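PDB 5H4E: beta 1-3 glucanase from Clostridium beijerinckii NCIMB 8052, which probably hydrolyses beta-1,3-linked glucans, as expected of a beta-1,3-glucanase domain of glycoside hydrolase family 64. Local coordinates for residues 9-14 with 148-153; 33-38 with 47-52; 96-99 with 104-107; 125-130 with 211-216; 323-328 with 347-352. All coordinates share one frame; numbering follows the deposited sequence.

Contact 1. Residues 9-14 with 148-153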
# COMPACT_ATOMS: atom_id res chain seq x y z
N VAL A 9 17.37 8.74 -10.35
CA VAL A 9 16.02 9.21 -10.64
C VAL A 9 15.70 10.32 -9.64
O VAL A 9 16.04 10.22 -8.46
CB VAL A 9 14.97 8.09 -10.55
CG1 VAL A 9 13.55 8.66 -10.62
CG2 VAL A 9 15.18 7.05 -11.65
N THR A 10 15.07 11.38 -10.11
CA THR A 10 14.66 12.44 -9.19
C THR A 10 13.18 12.29 -8.84
O THR A 10 12.35 12.05 -9.72
CB THR A 10 14.92 13.83 -9.80
OG1 THR A 10 16.32 13.95 -10.10
CG2 THR A 10 14.50 14.94 -8.84
N LEU A 11 12.88 12.42 -7.56
CA LEU A 11 11.52 12.47 -7.06
C LEU A 11 11.22 13.90 -6.58
O LEU A 11 11.76 14.34 -5.57
CB LEU A 11 11.33 11.45 -5.95
CG LEU A 11 11.80 10.04 -6.28
CD1 LEU A 11 11.69 9.16 -5.07
CD2 LEU A 11 11.00 9.44 -7.45
N GLN A 12 10.37 14.62 -7.31
CA GLN A 12 10.09 16.01 -7.00
C GLN A 12 8.81 16.15 -6.20
O GLN A 12 7.76 15.72 -6.66
CB GLN A 12 9.99 16.83 -8.30
CG GLN A 12 9.54 18.28 -8.11
CD GLN A 12 10.65 19.13 -7.51
OE1 GLN A 12 11.73 19.26 -8.10
NE2 GLN A 12 10.40 19.68 -6.33
N VAL A 13 8.88 16.73 -5.00
CA VAL A 13 7.65 17.01 -4.26
C VAL A 13 7.02 18.29 -4.80
O VAL A 13 7.71 19.30 -4.97
CB VAL A 13 7.88 17.15 -2.73
CG1 VAL A 13 6.56 17.39 -2.00
CG2 VAL A 13 8.56 15.89 -2.16
N LYS A 14 5.72 18.23 -5.10
CA LYS A 14 4.98 19.42 -5.51
C LYS A 14 3.86 19.74 -4.52
O LYS A 14 2.99 18.91 -4.25
CB LYS A 14 4.41 19.24 -6.92
CG LYS A 14 3.66 20.44 -7.44
CD LYS A 14 4.60 21.54 -7.89
CE LYS A 14 3.81 22.75 -8.39
NZ LYS A 14 2.64 22.30 -9.22
N LEU A 148 11.65 0.75 -12.79
CA LEU A 148 11.19 1.39 -11.57
C LEU A 148 9.68 1.21 -11.43
O LEU A 148 8.94 1.35 -12.40
CB LEU A 148 11.55 2.87 -11.59
CG LEU A 148 11.23 3.78 -10.39
CD1 LEU A 148 12.22 4.92 -10.38
CD2 LEU A 148 9.82 4.31 -10.50
N TRP A 149 9.24 0.89 -10.21
CA TRP A 149 7.82 0.84 -9.87
C TRP A 149 7.60 1.89 -8.80
O TRP A 149 8.39 1.97 -7.88
CB TRP A 149 7.40 -0.52 -9.31
CG TRP A 149 7.31 -1.64 -10.29
CD1 TRP A 149 6.16 -2.23 -10.78
CD2 TRP A 149 8.40 -2.33 -10.90
NE1 TRP A 149 6.49 -3.23 -11.65
CE2 TRP A 149 7.85 -3.32 -11.75
CE3 TRP A 149 9.79 -2.21 -10.82
CZ2 TRP A 149 8.64 -4.18 -12.51
CZ3 TRP A 149 10.58 -3.07 -11.58
CH2 TRP A 149 10.00 -4.04 -12.41
N ILE A 150 6.54 2.68 -8.91
CA ILE A 150 6.25 3.64 -7.86
C ILE A 150 4.74 3.76 -7.75
O ILE A 150 4.03 3.66 -8.75
CB ILE A 150 6.95 5.01 -8.13
CG1 ILE A 150 6.65 6.00 -7.00
CG2 ILE A 150 6.55 5.58 -9.51
CD1 ILE A 150 7.57 7.21 -6.99
N ASN A 151 4.23 3.91 -6.53
CA ASN A 151 2.77 3.99 -6.36
C ASN A 151 2.35 4.75 -5.11
O ASN A 151 3.06 4.75 -4.10
CB ASN A 151 2.14 2.58 -6.35
CG ASN A 151 2.68 1.70 -5.22
OD1 ASN A 151 3.70 1.04 -5.39
ND2 ASN A 151 1.99 1.69 -4.08
N THR A 152 1.19 5.40 -5.20
CA THR A 152 0.45 5.81 -4.01
C THR A 152 -0.19 4.57 -3.40
O THR A 152 -0.33 3.54 -4.08
CB THR A 152 -0.66 6.82 -4.33
OG1 THR A 152 -1.69 6.19 -5.12
CG2 THR A 152 -0.12 8.03 -5.08
N THR A 153 -0.62 4.65 -2.15
CA THR A 153 -1.28 3.49 -1.58
C THR A 153 -2.38 3.87 -0.61
O THR A 153 -2.17 4.72 0.26
CB THR A 153 -0.26 2.56 -0.88
OG1 THR A 153 -0.96 1.49 -0.24
CG2 THR A 153 0.57 3.32 0.17

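Contact 2. Residues 33-38 with 47-52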
# COMPACT_ATOMS: atom_id res chain seq x y z
N LYS A 33 15.86 -0.40 1.35
CA LYS A 33 16.99 -1.31 1.49
C LYS A 33 18.00 -1.15 0.36
O LYS A 33 17.62 -0.96 -0.80
CB LYS A 33 16.51 -2.75 1.55
CG LYS A 33 15.97 -3.12 2.93
CD LYS A 33 14.84 -4.12 2.84
CE LYS A 33 15.33 -5.52 2.58
NZ LYS A 33 14.16 -6.46 2.58
N ASP A 34 19.28 -1.19 0.72
CA ASP A 34 20.35 -1.26 -0.26
C ASP A 34 20.18 -2.55 -1.05
O ASP A 34 20.07 -3.63 -0.47
CB ASP A 34 21.71 -1.22 0.43
CG ASP A 34 22.85 -1.02 -0.56
OD1 ASP A 34 23.12 -1.95 -1.33
OD2 ASP A 34 23.46 0.07 -0.55
N PRO A 35 20.16 -2.44 -2.38
CA PRO A 35 19.97 -3.60 -3.25
C PRO A 35 21.03 -4.68 -3.06
O PRO A 35 20.73 -5.85 -3.25
CB PRO A 35 20.06 -3.00 -4.65
CG PRO A 35 19.64 -1.57 -4.47
CD PRO A 35 20.23 -1.18 -3.15
N ASP A 36 22.24 -4.31 -2.69
CA ASP A 36 23.32 -5.28 -2.59
C ASP A 36 23.50 -5.85 -1.18
O ASP A 36 23.62 -7.06 -1.00
CB ASP A 36 24.62 -4.66 -3.09
CG ASP A 36 24.53 -4.25 -4.55
OD1 ASP A 36 24.08 -5.10 -5.36
OD2 ASP A 36 24.85 -3.08 -4.87
N THR A 37 23.49 -4.98 -0.18
CA THR A 37 23.73 -5.40 1.20
C THR A 37 22.45 -5.83 1.91
O THR A 37 22.51 -6.56 2.89
CB THR A 37 24.40 -4.28 2.02
OG1 THR A 37 23.45 -3.23 2.28
CG2 THR A 37 25.60 -3.70 1.28
N LYS A 38 21.31 -5.36 1.39
CA LYS A 38 19.98 -5.50 2.02
C LYS A 38 19.85 -4.76 3.35
O LYS A 38 18.83 -4.88 4.03
CB LYS A 38 19.62 -6.98 2.22
CG LYS A 38 19.84 -7.85 1.01
CD LYS A 38 19.09 -7.35 -0.21
CE LYS A 38 19.30 -8.28 -1.38
NZ LYS A 38 20.75 -8.57 -1.58
N GLY A 47 21.36 11.45 -2.69
CA GLY A 47 21.04 10.15 -3.25
C GLY A 47 21.85 8.97 -2.73
O GLY A 47 21.73 7.86 -3.24
N ASN A 48 22.67 9.19 -1.72
CA ASN A 48 23.42 8.09 -1.11
C ASN A 48 22.56 7.24 -0.18
O ASN A 48 21.73 7.76 0.56
CB ASN A 48 24.62 8.65 -0.32
CG ASN A 48 25.56 9.43 -1.18
OD1 ASN A 48 26.23 8.87 -2.05
ND2 ASN A 48 25.61 10.75 -0.96
N LEU A 49 22.78 5.92 -0.21
CA LEU A 49 22.03 5.04 0.69
C LEU A 49 22.80 4.89 2.00
O LEU A 49 23.69 4.07 2.10
CB LEU A 49 21.78 3.68 0.05
CG LEU A 49 21.01 3.70 -1.27
CD1 LEU A 49 20.64 2.29 -1.70
CD2 LEU A 49 19.77 4.59 -1.17
N ILE A 50 22.45 5.70 3.00
CA ILE A 50 23.14 5.66 4.30
C ILE A 50 22.54 4.60 5.20
O ILE A 50 21.35 4.67 5.53
CB ILE A 50 23.07 7.00 5.04
CG1 ILE A 50 23.41 8.17 4.10
CG2 ILE A 50 24.01 6.99 6.23
CD1 ILE A 50 24.82 8.10 3.53
N PRO A 51 23.35 3.62 5.63
CA PRO A 51 22.84 2.56 6.51
C PRO A 51 22.18 3.12 7.77
O PRO A 51 22.72 4.04 8.38
CB PRO A 51 24.09 1.76 6.87
CG PRO A 51 25.02 2.00 5.71
CD PRO A 51 24.78 3.43 5.33
N MET A 52 21.01 2.59 8.13
CA MET A 52 20.44 2.95 9.42
C MET A 52 21.27 2.32 10.53
O MET A 52 21.68 1.16 10.43
CB MET A 52 18.99 2.50 9.54
CG MET A 52 18.01 3.18 8.61
SD MET A 52 16.35 2.62 9.00
CE MET A 52 15.47 3.19 7.54
O HOH W 1 24.14 1.44 1.78

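Contact 3. Residues 96-99 with 104-107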
# COMPACT_ATOMS: atom_id res chain seq x y z
N ARG A 96 10.14 3.43 0.88
CA ARG A 96 9.00 4.29 1.14
C ARG A 96 9.45 5.74 1.25
O ARG A 96 10.40 6.05 1.98
CB ARG A 96 8.28 3.89 2.42
CG ARG A 96 7.66 2.52 2.37
CD ARG A 96 7.01 2.23 3.70
NE ARG A 96 6.20 1.03 3.64
CZ ARG A 96 5.35 0.66 4.59
NH1 ARG A 96 5.20 1.41 5.68
NH2 ARG A 96 4.65 -0.45 4.45
N MET A 97 8.78 6.64 0.54
CA MET A 97 8.99 8.06 0.73
C MET A 97 7.86 8.61 1.58
O MET A 97 6.77 8.84 1.07
CB MET A 97 9.06 8.82 -0.60
CG MET A 97 9.32 10.31 -0.45
SD MET A 97 9.66 11.04 -2.07
CE MET A 97 10.25 12.67 -1.64
N TYR A 98 8.12 8.82 2.87
CA TYR A 98 7.11 9.40 3.76
C TYR A 98 7.08 10.90 3.57
O TYR A 98 8.13 11.54 3.57
CB TYR A 98 7.42 9.09 5.24
CG TYR A 98 7.27 7.65 5.66
CD1 TYR A 98 6.04 7.16 6.08
CD2 TYR A 98 8.36 6.79 5.67
CE1 TYR A 98 5.89 5.85 6.47
CE2 TYR A 98 8.23 5.47 6.06
CZ TYR A 98 6.98 5.01 6.47
OH TYR A 98 6.83 3.70 6.86
N ILE A 99 5.89 11.46 3.42
CA ILE A 99 5.73 12.90 3.27
C ILE A 99 4.69 13.35 4.29
O ILE A 99 3.53 12.94 4.20
CB ILE A 99 5.31 13.29 1.84
CG1 ILE A 99 6.38 12.82 0.85
CG2 ILE A 99 5.12 14.82 1.73
CD1 ILE A 99 5.97 12.95 -0.60
N PRO A 104 7.62 16.46 11.15
CA PRO A 104 8.08 15.19 10.62
C PRO A 104 7.51 14.02 11.41
O PRO A 104 7.03 14.20 12.53
CB PRO A 104 9.60 15.28 10.78
CG PRO A 104 9.77 16.17 11.96
CD PRO A 104 8.70 17.21 11.82
N LEU A 105 7.59 12.83 10.83
CA LEU A 105 7.16 11.63 11.53
C LEU A 105 8.21 11.22 12.55
O LEU A 105 9.38 11.61 12.43
CB LEU A 105 6.90 10.50 10.53
CG LEU A 105 5.78 10.79 9.53
CD1 LEU A 105 5.58 9.63 8.59
CD2 LEU A 105 4.51 11.05 10.33
N TYR A 106 7.79 10.47 13.56
CA TYR A 106 8.71 9.91 14.53
C TYR A 106 9.02 8.45 14.19
O TYR A 106 8.21 7.56 14.46
CB TYR A 106 8.13 9.98 15.94
CG TYR A 106 7.79 11.36 16.43
CD1 TYR A 106 8.74 12.17 17.04
CD2 TYR A 106 6.50 11.85 16.32
CE1 TYR A 106 8.43 13.43 17.50
CE2 TYR A 106 6.16 13.11 16.77
CZ TYR A 106 7.13 13.90 17.37
OH TYR A 106 6.79 15.15 17.83
N ILE A 107 10.19 8.22 13.60
CA ILE A 107 10.59 6.88 13.20
C ILE A 107 11.65 6.31 14.14
O ILE A 107 12.75 6.85 14.25
CB ILE A 107 11.13 6.88 11.75
CG1 ILE A 107 10.01 7.26 10.77
CG2 ILE A 107 11.76 5.55 11.41
CD1 ILE A 107 10.46 7.38 9.32

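Contact 4. Residues 125-130 with 211-216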
# COMPACT_ATOMS: atom_id res chain seq x y z
N ALA A 125 -2.48 1.43 14.90
CA ALA A 125 -3.32 0.53 15.69
C ALA A 125 -3.06 0.76 17.18
O ALA A 125 -3.90 0.44 18.03
CB ALA A 125 -3.06 -0.93 15.31
N ASN A 126 -1.89 1.32 17.49
CA ASN A 126 -1.55 1.70 18.86
C ASN A 126 -1.88 3.16 19.13
O ASN A 126 -1.27 4.04 18.53
CB ASN A 126 -0.06 1.43 19.13
CG ASN A 126 0.38 1.84 20.54
OD1 ASN A 126 -0.45 2.01 21.45
ND2 ASN A 126 1.68 1.99 20.72
N THR A 127 -2.83 3.44 20.03
CA THR A 127 -3.23 4.83 20.25
C THR A 127 -2.12 5.62 20.92
O THR A 127 -2.13 6.86 20.89
CB THR A 127 -4.52 4.96 21.11
OG1 THR A 127 -4.46 4.07 22.23
CG2 THR A 127 -5.76 4.61 20.27
N SER A 128 -1.14 4.93 21.50
CA SER A 128 0.02 5.61 22.07
C SER A 128 1.21 5.72 21.12
O SER A 128 2.31 6.10 21.53
CB SER A 128 0.44 4.90 23.36
OG SER A 128 -0.63 4.97 24.30
N ASP A 129 0.99 5.43 19.84
CA ASP A 129 2.02 5.67 18.83
C ASP A 129 2.33 7.18 18.76
O ASP A 129 1.43 8.00 18.83
CB ASP A 129 1.57 5.16 17.46
CG ASP A 129 2.70 5.11 16.44
OD1 ASP A 129 2.99 6.15 15.82
OD2 ASP A 129 3.31 4.04 16.26
N PRO A 130 3.62 7.53 18.62
CA PRO A 130 4.04 8.94 18.58
C PRO A 130 3.50 9.71 17.37
O PRO A 130 3.50 10.94 17.37
CB PRO A 130 5.57 8.85 18.50
CG PRO A 130 5.83 7.51 17.92
CD PRO A 130 4.77 6.62 18.49
N SER A 211 -7.08 -2.13 9.23
CA SER A 211 -5.84 -1.43 9.54
C SER A 211 -6.07 -0.40 10.63
O SER A 211 -7.14 0.21 10.69
CB SER A 211 -5.26 -0.76 8.29
OG SER A 211 -4.09 -0.00 8.61
N GLY A 212 -5.07 -0.21 11.49
CA GLY A 212 -5.11 0.84 12.50
C GLY A 212 -6.31 0.70 13.41
O GLY A 212 -6.50 -0.36 14.02
N LEU A 213 -7.13 1.75 13.48
CA LEU A 213 -8.35 1.72 14.30
C LEU A 213 -9.57 1.23 13.49
O LEU A 213 -10.72 1.46 13.88
CB LEU A 213 -8.64 3.10 14.88
CG LEU A 213 -7.53 3.74 15.73
CD1 LEU A 213 -7.97 5.13 16.24
CD2 LEU A 213 -7.14 2.84 16.91
N GLY A 214 -9.29 0.56 12.38
CA GLY A 214 -10.34 -0.02 11.56
C GLY A 214 -11.17 -1.07 12.30
O GLY A 214 -10.68 -1.74 13.21
N THR A 215 -12.41 -1.23 11.86
CA THR A 215 -13.39 -2.04 12.56
C THR A 215 -13.51 -3.48 12.05
O THR A 215 -14.42 -4.21 12.46
CB THR A 215 -14.77 -1.39 12.49
OG1 THR A 215 -15.11 -1.16 11.12
CG2 THR A 215 -14.75 -0.06 13.24
N PHE A 216 -12.61 -3.88 11.17
CA PHE A 216 -12.72 -5.19 10.55
C PHE A 216 -11.65 -6.16 11.03
O PHE A 216 -11.51 -7.27 10.51
CB PHE A 216 -12.67 -5.07 9.02
CG PHE A 216 -13.91 -4.45 8.41
CD1 PHE A 216 -14.21 -3.11 8.62
CD2 PHE A 216 -14.76 -5.20 7.61
CE1 PHE A 216 -15.33 -2.53 8.05
CE2 PHE A 216 -15.89 -4.64 7.03
CZ PHE A 216 -16.18 -3.30 7.24

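Contact 5. Residues 323-328 with 347-352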
# COMPACT_ATOMS: atom_id res chain seq x y z
N TYR A 323 -17.73 -5.63 -13.25
CA TYR A 323 -18.36 -6.68 -12.46
C TYR A 323 -17.96 -6.65 -10.98
O TYR A 323 -18.50 -7.42 -10.19
CB TYR A 323 -18.03 -8.05 -13.06
CG TYR A 323 -18.69 -8.27 -14.40
CD1 TYR A 323 -18.14 -7.75 -15.57
CD2 TYR A 323 -19.88 -8.98 -14.49
CE1 TYR A 323 -18.76 -7.95 -16.80
CE2 TYR A 323 -20.50 -9.17 -15.71
CZ TYR A 323 -19.94 -8.66 -16.86
OH TYR A 323 -20.55 -8.85 -18.07
N PHE A 324 -17.05 -5.74 -10.62
CA PHE A 324 -16.51 -5.71 -9.25
C PHE A 324 -17.47 -4.97 -8.31
O PHE A 324 -18.15 -4.03 -8.72
CB PHE A 324 -15.14 -5.01 -9.17
CG PHE A 324 -14.03 -5.61 -10.01
CD1 PHE A 324 -14.14 -6.87 -10.58
CD2 PHE A 324 -12.86 -4.89 -10.21
CE1 PHE A 324 -13.09 -7.39 -11.36
CE2 PHE A 324 -11.82 -5.40 -10.98
CZ PHE A 324 -11.94 -6.65 -11.55
N TYR A 325 -17.48 -5.38 -7.04
CA TYR A 325 -18.18 -4.68 -5.96
C TYR A 325 -19.68 -4.54 -6.18
O TYR A 325 -20.29 -3.59 -5.71
CB TYR A 325 -17.57 -3.29 -5.77
CG TYR A 325 -16.06 -3.28 -5.64
CD1 TYR A 325 -15.45 -3.74 -4.47
CD2 TYR A 325 -15.26 -2.80 -6.66
CE1 TYR A 325 -14.07 -3.73 -4.35
CE2 TYR A 325 -13.87 -2.78 -6.54
CZ TYR A 325 -13.29 -3.25 -5.38
OH TYR A 325 -11.92 -3.21 -5.26
N LYS A 326 -20.27 -5.51 -6.87
CA LYS A 326 -21.69 -5.43 -7.24
C LYS A 326 -22.62 -5.93 -6.15
O LYS A 326 -23.83 -5.67 -6.18
CB LYS A 326 -21.93 -6.22 -8.53
CG LYS A 326 -21.48 -5.51 -9.80
CD LYS A 326 -22.47 -4.41 -10.17
CE LYS A 326 -22.07 -3.65 -11.44
NZ LYS A 326 -20.73 -2.99 -11.34
N ASP A 327 -22.09 -6.66 -5.18
CA ASP A 327 -22.90 -7.03 -4.03
C ASP A 327 -22.03 -7.22 -2.80
O ASP A 327 -20.83 -7.47 -2.90
CB ASP A 327 -23.70 -8.30 -4.31
CG ASP A 327 -24.85 -8.50 -3.30
OD1 ASP A 327 -25.13 -7.55 -2.52
OD2 ASP A 327 -25.47 -9.59 -3.29
N ALA A 328 -22.66 -7.08 -1.63
CA ALA A 328 -21.99 -7.27 -0.35
C ALA A 328 -21.91 -8.75 -0.00
O ALA A 328 -22.79 -9.54 -0.38
CB ALA A 328 -22.75 -6.50 0.73
N TYR A 347 -4.46 1.60 -5.27
CA TYR A 347 -4.18 0.51 -4.34
C TYR A 347 -5.16 0.57 -3.17
O TYR A 347 -4.84 1.15 -2.12
CB TYR A 347 -2.74 0.57 -3.82
CG TYR A 347 -1.82 -0.46 -4.45
CD1 TYR A 347 -2.04 -1.82 -4.25
CD2 TYR A 347 -0.69 -0.07 -5.18
CE1 TYR A 347 -1.20 -2.78 -4.81
CE2 TYR A 347 0.17 -1.02 -5.73
CZ TYR A 347 -0.10 -2.37 -5.54
OH TYR A 347 0.74 -3.33 -6.09
N GLY A 348 -6.34 -0.02 -3.34
CA GLY A 348 -7.37 0.03 -2.30
C GLY A 348 -7.24 -1.12 -1.30
O GLY A 348 -7.79 -1.07 -0.20
N PHE A 349 -6.52 -2.16 -1.70
CA PHE A 349 -6.18 -3.28 -0.82
C PHE A 349 -4.95 -3.95 -1.40
O PHE A 349 -4.58 -3.67 -2.55
CB PHE A 349 -7.35 -4.28 -0.67
CG PHE A 349 -7.74 -4.95 -1.96
CD1 PHE A 349 -8.62 -4.33 -2.84
CD2 PHE A 349 -7.23 -6.20 -2.30
CE1 PHE A 349 -8.98 -4.94 -4.04
CE2 PHE A 349 -7.58 -6.80 -3.50
CZ PHE A 349 -8.46 -6.17 -4.37
N CYS A 350 -4.33 -4.82 -0.61
CA CYS A 350 -3.02 -5.42 -0.90
C CYS A 350 -2.84 -5.89 -2.35
O CYS A 350 -1.87 -5.52 -3.00
CB CYS A 350 -2.77 -6.61 0.04
SG CYS A 350 -1.15 -7.42 -0.15
N TYR A 351 -3.79 -6.68 -2.84
CA TYR A 351 -3.66 -7.30 -4.16
C TYR A 351 -4.40 -6.59 -5.28
O TYR A 351 -4.80 -7.23 -6.27
CB TYR A 351 -4.14 -8.75 -4.08
CG TYR A 351 -3.15 -9.67 -3.39
CD1 TYR A 351 -1.89 -9.88 -3.92
CD2 TYR A 351 -3.50 -10.33 -2.22
CE1 TYR A 351 -0.99 -10.74 -3.30
CE2 TYR A 351 -2.60 -11.19 -1.59
CZ TYR A 351 -1.35 -11.39 -2.14
OH TYR A 351 -0.45 -12.24 -1.53
N ASP A 352 -4.58 -5.28 -5.15
CA ASP A 352 -5.35 -4.53 -6.13
C ASP A 352 -4.65 -4.45 -7.48
O ASP A 352 -5.26 -4.05 -8.47
CB ASP A 352 -5.65 -3.12 -5.61
CG ASP A 352 -7.11 -2.71 -5.83
OD1 ASP A 352 -7.76 -3.28 -6.74
OD2 ASP A 352 -7.62 -1.85 -5.08
O HOH W 2 -10.41 -3.28 -7.41

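Contact 1. Residues 9-14 with 148-153
Val-9 and Leu-148 reach toward each other end on, and Leu-148 CD1 is received by both methyls of the valine, lying 3.9 Å from Val-9 CG2 and 4.0 Å from Val-9 CG1. With CG anti to the backbone N (chi1 -177°), Leu-148 presents CD1 to the valine. The second pair, two residues along each strand, meets differently. Leu-11 and Ile-150 slide past one another in opposite directions and touch through their outermost carbons, with Leu-11 CD2 4.1 Å from Ile-150 CD1. The isoleucine is fully drawn out along its CG1 branch, which stands anti to N. At the nearer of these two pairs the CA atoms of Val-9 and Leu-148 remain 9.2 Å apart, so side chains alone bridge the strands, and all four are buried. Val-9 and Leu-11 are backbone hydrogen-bonded to Ile-89 and Ala-87 of one sheet, whereas Leu-148 and Ile-150 belong to the strand beside 136-144 in another; Pro-366 also touches both Val-9 and Leu-148. Alternate residues pointing inward from two separate sheets to meet as apolar layers is characteristic of face-to-face packing between two beta sheets.

Contact 2. Residues 33-38 with 47-52
Leu-49 gives up more surface here than any other residue, and its CD1 methyl does most of the touching: it lies 3.8 Å from Asp-34 OD2 and 3.8 Å from Pro-35 CD. The leucine meets the proline ring at about a right angle and runs obliquely to the aspartate, whose OD2 is also 4.0 Å from Leu-49 CB. That carboxylate oxygen is not left to the methyl alone, since a water donates to Asp-34 OD2 and to Leu-49 O, at 2.8 and 2.7 Å, and so ties side chain to strand backbone. The loop that carries Asp-34 is the connection of the beta hairpin formed by strands 26-33 and 40-43, and Lys-38 N closes it on Asp-34 O at 2.8 Å. The other carboxylate oxygen looks back into this loop. Asp-34 OD1 accepts from Asp-36 N through its anti lone pair, making an Asx turn, and from Thr-37 N, which approaches from above the carboxylate plane. With CG anti to the backbone N (chi1 -169°), the aspartate can hold the loop with one oxygen and face strand 49-51 with the other. Leu-49 lies at the protein surface, where it also packs on Val-41 and Val-43 and on Pro-90 and Ile-92 of strand 86-92.

Contact 3. Residues 96-99 with 104-107
The middle of strand 95-101 and the segment that leads on into strand 108-111 pack together through Tyr-98, Leu-105 and Ile-107, the ring of the tyrosine meeting one methyl from each aliphatic residue. Leu-105 CD1 comes closest, 3.6 Å from Tyr-98 CD1, and also lies 3.9 Å from Tyr-98 CB, so it sits at the root of the ring. The two side chains cross at about a right angle, and the methyl approaches the ring obliquely. Ile-107 CD1 is looser, 4.3 Å from Tyr-98 CD2, on the other ortho carbon. With its CG anti to the carbonyl carbon (chi1 -69°), Tyr-98 offers the CD1 side of its ring to Leu-105 CD1. This is apolar packing on an antiparallel sheet: Tyr-98 bonds through its backbone to Ala-29 of the neighbouring strand 26-33, and its ring meets that of Trp-138 on strand 136-144. At the far end of the ring the hydroxyl is bonded within the same strand, for Arg-96 NH1 donates to Tyr-98 OH at 3.0 Å, with an N-H...O angle of 155°. The oxygen lies at the edge of the guanidinium, nearly in its plane. Phe-78 from a nearby loop packs on Leu-105 and Ile-107.

Contact 4. Residues 125-130 with 211-216
Ala-125, just before a type I turn from Asn-126 to Asp-129, meets Gly-212 inside a type II' turn from Ser-211 to Gly-214, and the backbones come together with Ala-125 N 3.6 Å from Gly-212 CA. Gly-212 occupies the second position of its turn with a phi of 58°, a conformation that suits glycine. Ala-125 CB lies 3.7 Å from Gly-212 O and 3.9 Å from Gly-212 CA. Leu-213, the next residue, crosses Thr-127 at about a right angle and touches it methyl to methyl, Leu-213 CD2 being 4.0 Å from Thr-127 CG2; the same CD2 is 4.2 Å from Ala-125 O. The threonine methyl is placed for this by being anti to the carbonyl carbon. Each turn is braced internally. Asn-126 OD1 accepts from Ser-128 N, an Asx turn in which the N-H approaches from above the carbonyl plane, while Gly-214 N closes on Ser-211 O. The contact is a surface one between two loops: residues 125-130 lie between strands 117-120 and 136-144, and residues 211-216 run from strand 206-207 toward helix 227-236, with Phe-216 meeting the ring of Phe-197 on helix 195-198.

Contact 5. Residues 323-328 with 347-352
Tyr-325 reaches across to Phe-349 and, through a water, to Asp-352 in a buried meeting of two loops, one running from helix 294-309 to helix 332-339 and the other following helix 332-339; Phe-349 opens a type I beta turn that ends at Asp-352. Along the first loop, Tyr-323 stacks on the ring of His-317, well clear of residues 347-352. Phe-324 stands edge-to-face with Phe-357 and packs on Arg-309. Tyr-325 then carries the contact, with its backbone in the left-handed region (phi 60°) and its ring running out beside Ala-334, Lys-335 and His-338 of helix 332-339. Its hydroxyl ends at the edge of the phenylalanine ring, near the ring plane, with Tyr-325 OH 3.6 Å from Phe-349 CE1. Phe-349 holds its CG between the backbone N and the carbonyl carbon (chi1 63°), and one ring face is met by Asp-352 N. Further on, Asp-327 OD1 accepts from Ala-328 N at 2.7 Å. Asp-352, which is buried, has several partners: Arg-309 NH2 forms a salt bridge with Asp-352 OD1, while His-338 NE2 and Gly-348 N both bond Asp-352 OD2, the latter at 2.8 Å through the anti lone pair. With both oxygens held, the carboxylate has little freedom to rotate. A water spans the remaining gap, 2.6 Å from Tyr-325 OH and donating to Asp-352 OD1 at 2.7 Å.

In the fold
Contacts 1, 3 and 5 are buried, whereas contacts 2 and 4 lie at the surface. Contacts 1, 2 and 3 all reach the same branched antiparallel sheet, and contacts 1 and 3 share a core where Val-13 CG2 packs 3.7 Å from Met-97 CE. There the chemistry is apolar; at the surface, contact 2 adds a bridging water to its methyl packing. Contact 4 joins loops largely through backbone proximity, and reaches contact 3 where Tyr-106 CD2 lies 3.3 Å from Pro-130 O. Contact 5, centred about 35 Å from the centre of contact 2, belongs to the helical part and is the most polar, yet Tyr-347 touches Asn-151 of contact 1.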